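Bd3459 (Bdellovibrio bacteriovorus, PDB 5CEC) is a predatory endopeptidase of the peptidase S13 family, probably acting on peptidoglycan cross-links as a serine-type D-Ala-D-Ala hydrolase, and is bound by the ankyrin-type immunity protein Bd3460. Local coordinates at residues I106-S111 and E137-D142; K91-V96 and T232-S237; D142-L147 and V219-F224. The protein carries 1 engineered substitution. All coordinates share one frame; numbering follows the deposited sequence.

Interaction 1: residues I106-S111 and E137-D142; sequences IHIEGS and EKLTFD
Strands 106-109 and 138-141 run parallel, their axes 14° apart and 4.4 Å at closest approach, with Ile-106, His-107 and Ile-108 paired to Leu-139, Thr-140 and Phe-141. Ile-106 N, Thr-140 N, Ile-108 N and Asp-142 N donate in turn across the gap; the Ile-108 N bond to Thr-140 O (2.8 Å) is straight at hydrogen yet meets the carbonyl from above its plane. This is the parallel pair of a beta-alpha-beta unit whose connection is helix 118-130. On the apolar face, CD1 of Leu-139 sits 3.9 Å from Ile-106 CB and also meets Ile-108 CD1, while helix 167-182 packs on Leu-139 and Phe-141. The opposite face is polar. His-107, with CG anti to its backbone N (chi1 174°), crosses Thr-140 at about a right angle, and its ND1 is hydrogen-bonded to Thr-140 OG1 at 2.7 Å. The other ring nitrogen, NE2, holds a water at 2.7 Å that donates to Asp-142 OD2, and Phe-224 stacks on the ring. Beyond the strand end, Gly-110 N donates to Asp-142 OD1 (2.9 Å) from above the carboxylate plane, and a second water joins OD2 to Gly-110 O. Glu-109 turns its OE1 to His-95 instead. With both nitrogens engaged, the rotation of the imidazole is fixed and the ring is tied through water to the carboxylate of Asp-142, whose negative charge could polarise it.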
loop_
_atom_site.group_PDB
_atom_site.type_symbol
_atom_site.label_atom_id
_atom_site.label_comp_id
_atom_site.label_asym_id
_atom_site.label_seq_id
_atom_site.Cartn_x
_atom_site.Cartn_y
_atom_site.Cartn_z
ATOM N N ILE A 106 9.975 -8.563 -34.033
ATOM C CA ILE A 106 9.453 -9.162 -32.817
ATOM C C ILE A 106 7.986 -8.854 -32.686
ATOM O O ILE A 106 7.594 -7.695 -32.718
ATOM C CB ILE A 106 10.185 -8.708 -31.559
ATOM C CG1 ILE A 106 11.668 -9.087 -31.658
ATOM C CG2 ILE A 106 9.560 -9.344 -30.313
ATOM C CD1 ILE A 106 12.487 -8.724 -30.443
ATOM N N HIS A 107 7.177 -9.892 -32.499
ATOM C CA HIS A 107 5.772 -9.719 -32.153
ATOM C C HIS A 107 5.556 -10.146 -30.711
ATOM O O HIS A 107 5.905 -11.268 -30.353
ATOM C CB HIS A 107 4.837 -10.536 -33.043
ATOM C CG HIS A 107 3.397 -10.484 -32.617
ATOM N ND1 HIS A 107 2.599 -9.378 -32.818
ATOM C CD2 HIS A 107 2.618 -11.398 -31.992
ATOM C CE1 HIS A 107 1.382 -9.636 -32.373
ATOM N NE2 HIS A 107 1.374 -10.840 -31.845
ATOM N N ILE A 108 4.999 -9.264 -29.882
ATOM C CA ILE A 108 4.650 -9.591 -28.496
ATOM C C ILE A 108 3.211 -10.122 -28.397
ATOM O O ILE A 108 2.246 -9.411 -28.689
ATOM C CB ILE A 108 4.823 -8.394 -27.556
ATOM C CG1 ILE A 108 6.274 -7.868 -27.587
ATOM C CG2 ILE A 108 4.441 -8.793 -26.144
ATOM C CD1 ILE A 108 6.478 -6.575 -26.832
ATOM N N GLU A 109 3.095 -11.392 -28.046
ATOM C CA GLU A 109 1.844 -12.036 -27.749
ATOM C C GLU A 109 1.654 -11.900 -26.249
ATOM O O GLU A 109 2.322 -12.573 -25.452
ATOM C CB GLU A 109 1.894 -13.504 -28.217
ATOM C CG GLU A 109 0.679 -14.322 -27.786
ATOM C CD GLU A 109 0.765 -15.791 -28.177
ATOM O OE1 GLU A 109 1.772 -16.204 -28.783
ATOM O OE2 GLU A 109 -0.172 -16.553 -27.846
ATOM N N GLY A 110 0.781 -10.973 -25.853
ATOM C CA GLY A 110 0.668 -10.649 -24.445
ATOM C C GLY A 110 0.006 -11.714 -23.592
ATOM O O GLY A 110 -0.679 -12.599 -24.092
ATOM N N SER A 111 0.232 -11.605 -22.294
ATOM C CA SER A 111 -0.335 -12.477 -21.301
ATOM C C SER A 111 -1.284 -11.760 -20.324
ATOM O O SER A 111 -1.736 -12.372 -19.364
ATOM C CB SER A 111 0.783 -13.129 -20.477
ATOM O OG SER A 111 1.541 -12.138 -19.817
ATOM N N GLU A 137 13.608 -4.199 -35.981
ATOM C CA GLU A 137 13.111 -3.512 -37.148
ATOM C C GLU A 137 11.630 -3.213 -36.956
ATOM O O GLU A 137 11.246 -2.064 -36.884
ATOM C CB GLU A 137 13.355 -4.366 -38.397
ATOM C CG GLU A 137 12.935 -3.682 -39.677
ATOM C CD GLU A 137 13.756 -2.442 -39.941
ATOM O OE1 GLU A 137 15.017 -2.551 -40.027
ATOM O OE2 GLU A 137 13.126 -1.370 -40.050
ATOM N N LYS A 138 10.821 -4.249 -36.786
ATOM C CA LYS A 138 9.405 -4.101 -36.573
ATOM C C LYS A 138 9.063 -4.769 -35.236
ATOM O O LYS A 138 9.318 -5.953 -35.023
ATOM C CB LYS A 138 8.617 -4.700 -37.728
ATOM C CG LYS A 138 7.126 -4.490 -37.633
ATOM C CD LYS A 138 6.395 -4.832 -38.925
ATOM C CE LYS A 138 6.510 -6.306 -39.271
ATOM N NZ LYS A 138 5.646 -6.649 -40.441
ATOM N N LEU A 139 8.565 -3.959 -34.314
ATOM C CA LEU A 139 8.023 -4.428 -33.055
ATOM C C LEU A 139 6.520 -4.331 -33.096
ATOM O O LEU A 139 5.971 -3.239 -33.221
ATOM C CB LEU A 139 8.581 -3.629 -31.883
ATOM C CG LEU A 139 8.064 -4.014 -30.498
ATOM C CD1 LEU A 139 8.444 -5.455 -30.168
ATOM C CD2 LEU A 139 8.573 -3.050 -29.430
ATOM N N THR A 140 5.837 -5.452 -32.985
ATOM C CA THR A 140 4.375 -5.448 -32.941
ATOM C C THR A 140 3.905 -6.098 -31.664
ATOM O O THR A 140 4.678 -6.736 -30.977
ATOM C CB THR A 140 3.742 -6.109 -34.189
ATOM O OG1 THR A 140 4.032 -7.502 -34.212
ATOM C CG2 THR A 140 4.224 -5.439 -35.451
ATOM N N PHE A 141 2.641 -5.878 -31.320
ATOM C CA PHE A 141 2.088 -6.340 -30.053
ATOM C C PHE A 141 0.583 -6.505 -30.185
ATOM O O PHE A 141 -0.049 -5.813 -30.994
ATOM C CB PHE A 141 2.420 -5.373 -28.913
ATOM C CG PHE A 141 1.782 -4.012 -29.079
ATOM C CD1 PHE A 141 2.382 -3.030 -29.853
ATOM C CD2 PHE A 141 0.545 -3.742 -28.523
ATOM C CE1 PHE A 141 1.768 -1.818 -30.054
ATOM C CE2 PHE A 141 -0.063 -2.539 -28.742
ATOM C CZ PHE A 141 0.543 -1.582 -29.497
ATOM N N ASP A 142 0.022 -7.420 -29.395
ATOM C CA ASP A 142 -1.422 -7.682 -29.439
ATOM C C ASP A 142 -2.144 -7.038 -28.246
ATOM O O ASP A 142 -1.576 -6.292 -27.441
ATOM C CB ASP A 142 -1.723 -9.191 -29.587
ATOM C CG ASP A 142 -1.436 -10.006 -28.354
ATOM O OD1 ASP A 142 -1.235 -9.455 -27.244
ATOM O OD2 ASP A 142 -1.423 -11.255 -28.511
HETATM O O HOH W 1 -0.584 -12.352 -30.866
HETATM O O HOH W 2 -2.165 -12.783 -26.442
#

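Interaction 2: residues K91-V96 and T232-S237; sequences KTKLHV and TMVLMS. With SO4 (sulfate ion), chain G.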
loop_
_atom_site.group_PDB
_atom_site.type_symbol
_atom_site.label_atom_id
_atom_site.label_comp_id
_atom_site.label_asym_id
_atom_site.label_seq_id
_atom_site.Cartn_x
_atom_site.Cartn_y
_atom_site.Cartn_z
ATOM N N LYS A 91 2.737 -15.555 -18.927
ATOM C CA LYS A 91 3.749 -16.020 -19.910
ATOM C C LYS A 91 3.658 -15.159 -21.161
ATOM O O LYS A 91 2.922 -15.490 -22.107
ATOM C CB LYS A 91 3.541 -17.505 -20.201
ATOM C CG LYS A 91 3.654 -18.352 -18.956
ATOM C CD LYS A 91 3.262 -19.796 -19.230
ATOM C CE LYS A 91 2.846 -20.520 -17.961
ATOM N NZ LYS A 91 1.696 -19.873 -17.237
ATOM N N THR A 92 4.363 -14.026 -21.154
ATOM C CA THR A 92 4.404 -13.135 -22.323
ATOM C C THR A 92 5.312 -13.811 -23.354
ATOM O O THR A 92 6.403 -14.278 -23.014
ATOM C CB THR A 92 4.956 -11.757 -21.925
ATOM O OG1 THR A 92 4.125 -11.207 -20.898
ATOM C CG2 THR A 92 4.984 -10.803 -23.101
ATOM N N LYS A 93 4.832 -13.920 -24.594
ATOM C CA LYS A 93 5.583 -14.583 -25.645
ATOM C C LYS A 93 6.094 -13.574 -26.662
ATOM O O LYS A 93 5.405 -12.627 -27.034
ATOM C CB LYS A 93 4.706 -15.649 -26.304
ATOM C CG LYS A 93 4.367 -16.783 -25.357
ATOM C CD LYS A 93 3.428 -17.793 -26.011
ATOM C CE LYS A 93 3.423 -19.102 -25.227
ATOM N NZ LYS A 93 2.681 -20.175 -25.938
ATOM N N LEU A 94 7.345 -13.730 -27.048
ATOM C CA LEU A 94 7.943 -12.915 -28.086
ATOM C C LEU A 94 8.209 -13.854 -29.258
ATOM O O LEU A 94 8.911 -14.854 -29.128
ATOM C CB LEU A 94 9.238 -12.306 -27.591
ATOM C CG LEU A 94 9.131 -10.953 -26.879
ATOM C CD1 LEU A 94 8.418 -11.084 -25.569
ATOM C CD2 LEU A 94 10.534 -10.396 -26.702
ATOM N N HIS A 95 7.696 -13.492 -30.407
ATOM C CA HIS A 95 7.907 -14.229 -31.641
ATOM C C HIS A 95 8.980 -13.494 -32.415
ATOM O O HIS A 95 8.743 -12.378 -32.843
ATOM C CB HIS A 95 6.593 -14.304 -32.404
ATOM C CG HIS A 95 5.515 -15.003 -31.646
ATOM N ND1 HIS A 95 5.312 -16.356 -31.772
ATOM C CD2 HIS A 95 4.616 -14.569 -30.727
ATOM C CE1 HIS A 95 4.306 -16.723 -31.000
ATOM N NE2 HIS A 95 3.866 -15.660 -30.350
ATOM N N VAL A 96 10.165 -14.097 -32.504
ATOM C CA VAL A 96 11.385 -13.410 -32.938
ATOM C C VAL A 96 11.839 -13.947 -34.280
ATOM O O VAL A 96 12.099 -15.161 -34.392
ATOM C CB VAL A 96 12.521 -13.582 -31.907
ATOM C CG1 VAL A 96 13.759 -12.820 -32.341
ATOM C CG2 VAL A 96 12.055 -13.131 -30.518
ATOM N N THR A 232 9.729 -18.754 -30.875
ATOM C CA THR A 232 8.923 -18.285 -29.759
ATOM C C THR A 232 9.742 -18.351 -28.498
ATOM O O THR A 232 10.204 -19.406 -28.089
ATOM C CB THR A 232 7.652 -19.123 -29.590
ATOM O OG1 THR A 232 6.935 -19.119 -30.826
ATOM C CG2 THR A 232 6.760 -18.558 -28.481
ATOM N N MET A 233 9.924 -17.196 -27.891
ATOM C CA MET A 233 10.613 -17.038 -26.642
ATOM C C MET A 233 9.552 -16.654 -25.602
ATOM O O MET A 233 8.550 -15.994 -25.936
ATOM C CB MET A 233 11.692 -15.957 -26.789
ATOM C CG MET A 233 12.688 -16.219 -27.921
ATOM S SD MET A 233 13.656 -17.702 -27.658
ATOM C CE MET A 233 14.708 -17.139 -26.317
ATOM N N VAL A 234 9.745 -17.083 -24.360
ATOM C CA VAL A 234 8.811 -16.756 -23.286
ATOM C C VAL A 234 9.526 -15.960 -22.209
ATOM O O VAL A 234 10.660 -16.272 -21.814
ATOM C CB VAL A 234 8.068 -17.989 -22.702
ATOM C CG1 VAL A 234 9.002 -18.923 -21.945
ATOM C CG2 VAL A 234 6.927 -17.544 -21.798
ATOM N N LEU A 235 8.844 -14.909 -21.760
ATOM C CA LEU A 235 9.271 -14.077 -20.647
ATOM C C LEU A 235 8.213 -14.241 -19.562
ATOM O O LEU A 235 7.155 -13.608 -19.599
ATOM C CB LEU A 235 9.347 -12.606 -21.077
ATOM C CG LEU A 235 9.868 -11.634 -20.007
ATOM C CD1 LEU A 235 11.389 -11.650 -19.978
ATOM C CD2 LEU A 235 9.323 -10.229 -20.257
ATOM N N MET A 236 8.483 -15.085 -18.583
ATOM C CA MET A 236 7.509 -15.334 -17.530
ATOM C C MET A 236 7.600 -14.272 -16.451
ATOM O O MET A 236 8.686 -13.875 -16.038
ATOM C CB MET A 236 7.711 -16.687 -16.896
ATOM C CG MET A 236 7.578 -17.827 -17.867
ATOM S SD MET A 236 7.209 -19.381 -17.057
ATOM C CE MET A 236 8.776 -19.686 -16.254
ATOM N N SER A 237 6.446 -13.806 -15.985
ATOM C CA SER A 237 6.421 -12.975 -14.793
ATOM C C SER A 237 6.912 -13.738 -13.585
ATOM O O SER A 237 6.980 -14.978 -13.594
ATOM C CB SER A 237 5.014 -12.457 -14.498
ATOM O OG SER A 237 4.172 -13.488 -14.013
HETATM S S SO4 G . 3.525 -20.794 -30.532
HETATM O O1 SO4 G . 3.149 -21.968 -29.716
HETATM O O2 SO4 G . 3.419 -19.564 -29.703
HETATM O O3 SO4 G . 2.607 -20.683 -31.698
HETATM O O4 SO4 G . 4.923 -21.014 -30.970
HETATM O O HOH W 3 5.252 -11.424 -18.554
HETATM O O HOH W 4 7.373 -17.615 -33.064
#
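An antiparallel strand pair within the mixed sheet of the protein joins 91-96 to 232-236, two elements far apart in sequence; their axes lie 4.6 Å apart at closest approach. Thr-92 with Leu-235 and Leu-94 with Met-233 form the hydrogen-bonded pairs, separated by the non-hydrogen-bonded pair of Lys-93 and Val-234. Three of the four backbone bonds are short and nearly straight, as from Met-233 N to Leu-94 O (2.8 Å, 179° at hydrogen). The fourth, Thr-92 N to Leu-235 O, is 3.2 Å long, bent to 139°, and approaches the carbonyl from above its plane. A water at this end donates to Leu-235 O and hydrogen-bonds Thr-92 OG1, whose other partner is Ser-111.

Leu-94 and Leu-235 turn to the apolar face, where helix 118-130 covers them. On that face Met-233, bent at chi2 and chi3, brings CG to 4.1 Å from Val-96 CG2, the two side chains crossing obliquely. The other face is more polar, with Lys-91, Lys-93, His-95 and Thr-232. Lys-91 lies alongside Met-236, CG against CG, and its CB touches Val-234 CG2 at 3.7 Å; its NZ curls back to Arg-89 O.

At the far end His-95 and Thr-232 point the same way, side by side. A water in the plane of the imidazole joins His-95 ND1 to Thr-232 OG1, while His-95 NE2 is taken by Glu-109. A sulfate, probably from the crystallisation liquor, settles beside this polar pair, with Lys-93 NZ nearby but not touching it. Thr-232 OG1 donates to sulfate O4 at 2.8 Å, and sulfate O2 lies 3.2 Å from His-95 CE1, at the ring edge.

Interaction 3: residues D142-L147 and V219-F224; sequences DENFLL and VKKAEF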
loop_
_atom_site.group_PDB
_atom_site.type_symbol
_atom_site.label_atom_id
_atom_site.label_comp_id
_atom_site.label_asym_id
_atom_site.label_seq_id
_atom_site.Cartn_x
_atom_site.Cartn_y
_atom_site.Cartn_z
ATOM N N ASP A 142 0.022 -7.420 -29.395
ATOM C CA ASP A 142 -1.422 -7.682 -29.439
ATOM C C ASP A 142 -2.144 -7.038 -28.246
ATOM O O ASP A 142 -1.576 -6.292 -27.441
ATOM C CB ASP A 142 -1.723 -9.191 -29.587
ATOM C CG ASP A 142 -1.436 -10.006 -28.354
ATOM O OD1 ASP A 142 -1.235 -9.455 -27.244
ATOM O OD2 ASP A 142 -1.423 -11.255 -28.511
ATOM N N GLU A 143 -3.442 -7.295 -28.193
ATOM C CA GLU A 143 -4.331 -6.652 -27.247
ATOM C C GLU A 143 -4.219 -7.182 -25.829
ATOM O O GLU A 143 -4.809 -6.631 -24.916
ATOM C CB GLU A 143 -5.791 -6.702 -27.729
ATOM C CG GLU A 143 -6.422 -8.086 -27.746
ATOM C CD GLU A 143 -6.243 -8.867 -29.033
ATOM O OE1 GLU A 143 -5.194 -8.773 -29.724
ATOM O OE2 GLU A 143 -7.161 -9.645 -29.330
ATOM N N ASN A 144 -3.383 -8.200 -25.625
ATOM C CA ASN A 144 -3.136 -8.685 -24.292
ATOM C C ASN A 144 -1.823 -8.205 -23.724
ATOM O O ASN A 144 -1.492 -8.564 -22.608
ATOM C CB ASN A 144 -3.222 -10.206 -24.270
ATOM C CG ASN A 144 -4.613 -10.687 -24.568
ATOM O OD1 ASN A 144 -5.577 -10.167 -24.010
ATOM N ND2 ASN A 144 -4.718 -11.698 -25.415
ATOM N N PHE A 145 -1.087 -7.396 -24.501
ATOM C CA PHE A 145 0.156 -6.816 -24.005
ATOM C C PHE A 145 -0.179 -5.513 -23.301
ATOM O O PHE A 145 -0.370 -4.475 -23.935
ATOM C CB PHE A 145 1.167 -6.585 -25.123
ATOM C CG PHE A 145 2.453 -5.954 -24.640
ATOM C CD1 PHE A 145 3.159 -6.515 -23.581
ATOM C CD2 PHE A 145 2.907 -4.748 -25.193
ATOM C CE1 PHE A 145 4.335 -5.916 -23.125
ATOM C CE2 PHE A 145 4.074 -4.157 -24.743
ATOM C CZ PHE A 145 4.783 -4.724 -23.703
ATOM N N LEU A 146 -0.322 -5.608 -21.992
ATOM C CA LEU A 146 -0.608 -4.459 -21.154
ATOM C C LEU A 146 0.703 -3.873 -20.704
ATOM O O LEU A 146 1.560 -4.578 -20.176
ATOM C CB LEU A 146 -1.473 -4.824 -19.973
ATOM C CG LEU A 146 -2.732 -5.628 -20.305
ATOM C CD1 LEU A 146 -3.436 -6.065 -19.022
ATOM C CD2 LEU A 146 -3.670 -4.849 -21.231
ATOM N N LEU A 147 0.905 -2.602 -20.999
ATOM C CA LEU A 147 2.130 -1.889 -20.660
ATOM C C LEU A 147 1.749 -0.544 -20.085
ATOM O O LEU A 147 1.079 0.275 -20.771
ATOM C CB LEU A 147 3.005 -1.694 -21.892
ATOM C CG LEU A 147 4.283 -0.903 -21.689
ATOM C CD1 LEU A 147 5.267 -1.670 -20.816
ATOM C CD2 LEU A 147 4.908 -0.581 -23.032
ATOM N N VAL A 219 -0.842 -5.352 -33.707
ATOM C CA VAL A 219 -1.362 -6.483 -34.493
ATOM C C VAL A 219 -2.207 -7.353 -33.574
ATOM O O VAL A 219 -1.679 -7.955 -32.639
ATOM C CB VAL A 219 -0.235 -7.335 -35.132
ATOM C CG1 VAL A 219 -0.827 -8.527 -35.878
ATOM C CG2 VAL A 219 0.610 -6.485 -36.076
ATOM N N LYS A 220 -3.512 -7.409 -33.842
ATOM C CA LYS A 220 -4.468 -8.181 -33.040
ATOM C C LYS A 220 -4.131 -9.662 -33.028
ATOM O O LYS A 220 -3.678 -10.215 -34.042
ATOM C CB LYS A 220 -5.890 -8.034 -33.594
ATOM C CG LYS A 220 -6.489 -6.655 -33.465
ATOM C CD LYS A 220 -7.834 -6.615 -34.188
ATOM C CE LYS A 220 -8.470 -5.228 -34.156
ATOM N NZ LYS A 220 -9.177 -4.945 -35.437
ATOM N N LYS A 221 -4.384 -10.310 -31.897
ATOM C CA LYS A 221 -4.037 -11.728 -31.726
ATOM C C LYS A 221 -4.583 -12.606 -32.862
ATOM O O LYS A 221 -3.845 -13.413 -33.426
ATOM C CB LYS A 221 -4.517 -12.251 -30.366
ATOM C CG LYS A 221 -4.154 -13.704 -30.106
ATOM C CD LYS A 221 -4.700 -14.185 -28.780
ATOM C CE LYS A 221 -4.594 -15.705 -28.716
ATOM N NZ LYS A 221 -4.891 -16.247 -27.370
ATOM N N ALA A 222 -5.863 -12.424 -33.191
ATOM C CA ALA A 222 -6.548 -13.238 -34.219
ATOM C C ALA A 222 -5.974 -13.027 -35.604
ATOM O O ALA A 222 -6.144 -13.890 -36.471
ATOM C CB ALA A 222 -8.053 -12.957 -34.233
ATOM N N GLU A 223 -5.341 -11.873 -35.821
ATOM C CA GLU A 223 -4.723 -11.529 -37.099
ATOM C C GLU A 223 -3.225 -11.792 -37.191
ATOM O O GLU A 223 -2.633 -11.585 -38.256
ATOM C CB GLU A 223 -4.963 -10.058 -37.405
ATOM C CG GLU A 223 -6.435 -9.744 -37.609
ATOM C CD GLU A 223 -6.696 -8.288 -37.923
ATOM O OE1 GLU A 223 -5.731 -7.503 -38.074
ATOM O OE2 GLU A 223 -7.887 -7.936 -38.020
ATOM N N PHE A 224 -2.618 -12.270 -36.113
ATOM C CA PHE A 224 -1.173 -12.449 -36.112
ATOM C C PHE A 224 -0.815 -13.739 -36.820
ATOM O O PHE A 224 -1.377 -14.795 -36.520
ATOM C CB PHE A 224 -0.614 -12.476 -34.701
ATOM C CG PHE A 224 0.826 -12.903 -34.640
ATOM C CD1 PHE A 224 1.805 -12.155 -35.268
ATOM C CD2 PHE A 224 1.187 -14.083 -34.005
ATOM C CE1 PHE A 224 3.139 -12.561 -35.232
ATOM C CE2 PHE A 224 2.510 -14.490 -33.962
ATOM C CZ PHE A 224 3.483 -13.726 -34.578
HETATM O O HOH W 5 -7.792 -11.006 -31.614
#
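One carboxylate hydrogen bond and a little backbone packing make the close part of this contact, between two loops that follow neighbouring sheet strands: residues 142-147 come after strand 135-141, and residues 219-224 after strand 212-218. The chains come nearest at Asp-142 and Lys-220, whose CA atoms are 4.7 Å apart. There Val-219 O approaches the backbone of Asp-142, lying 3.2 Å from its CA in a CA-H...O contact, and also rests against Asp-142 CB.

The first loop is shaped by a type I turn from Asp-142 to Phe-145. An Asx turn overlies it, in which Asn-144 N donates to Asp-142 OD1 at 3.0 Å; the same OD1 also accepts from Gly-110 N. Glu-143, at the second position of the turn, has CG in the crowded position between backbone N and carbonyl carbon (chi1 68°) and bends again at chi2 (-89°). These two bends swing the carboxylate across to Lys-221 at about a right angle. Its OE1 accepts from Lys-221 N at 2.8 Å through the syn lone pair, in a bond 166° at hydrogen. The other oxygen, OE2, accepts a hydrogen bond from a water that itself accepts from Ala-222 N at 2.9 Å.

The looser, solvent side belongs to Lys-221, an exposed residue. Its extended chain runs alongside Asp-142, touching with methylene carbons: CB is 3.7 Å from Asp-142 OD2, and CD grazes Asn-144 ND2 at 4.2 Å. The ammonium is carried past the carboxylate, so Asp-142 OD2 and Lys-221 NZ remain 6.2 Å apart, and Asn-144 gives its OD1 to Arg-112.

The carboxylate of Glu-143 thus serves two successive amides at the start of the 3-10 segment 221-223, one directly and one through water, which may favour its ionised form.

Interactions 1 and 2 belong to one mixed sheet and meet where strand 104-109 pairs with strand 91-98: Glu-109 N reaches Lys-93 O, and the side chain of Glu-109 grips His-95. Interaction 1 is the most buried, a parallel pair; interaction 2 is antiparallel and partly buried, with a polar face that takes up a sulfate. Interaction 3 lies at the surface, relying on a carboxylate and water where the others use regular backbone bonding. Asp-142 belongs to both interaction 1 and interaction 3, and a backbone hydrogen bond from Val-219 N to Phe-141 O links them. Phe-224 packs against His-107 and His-95, so its ring touches both strand pairs.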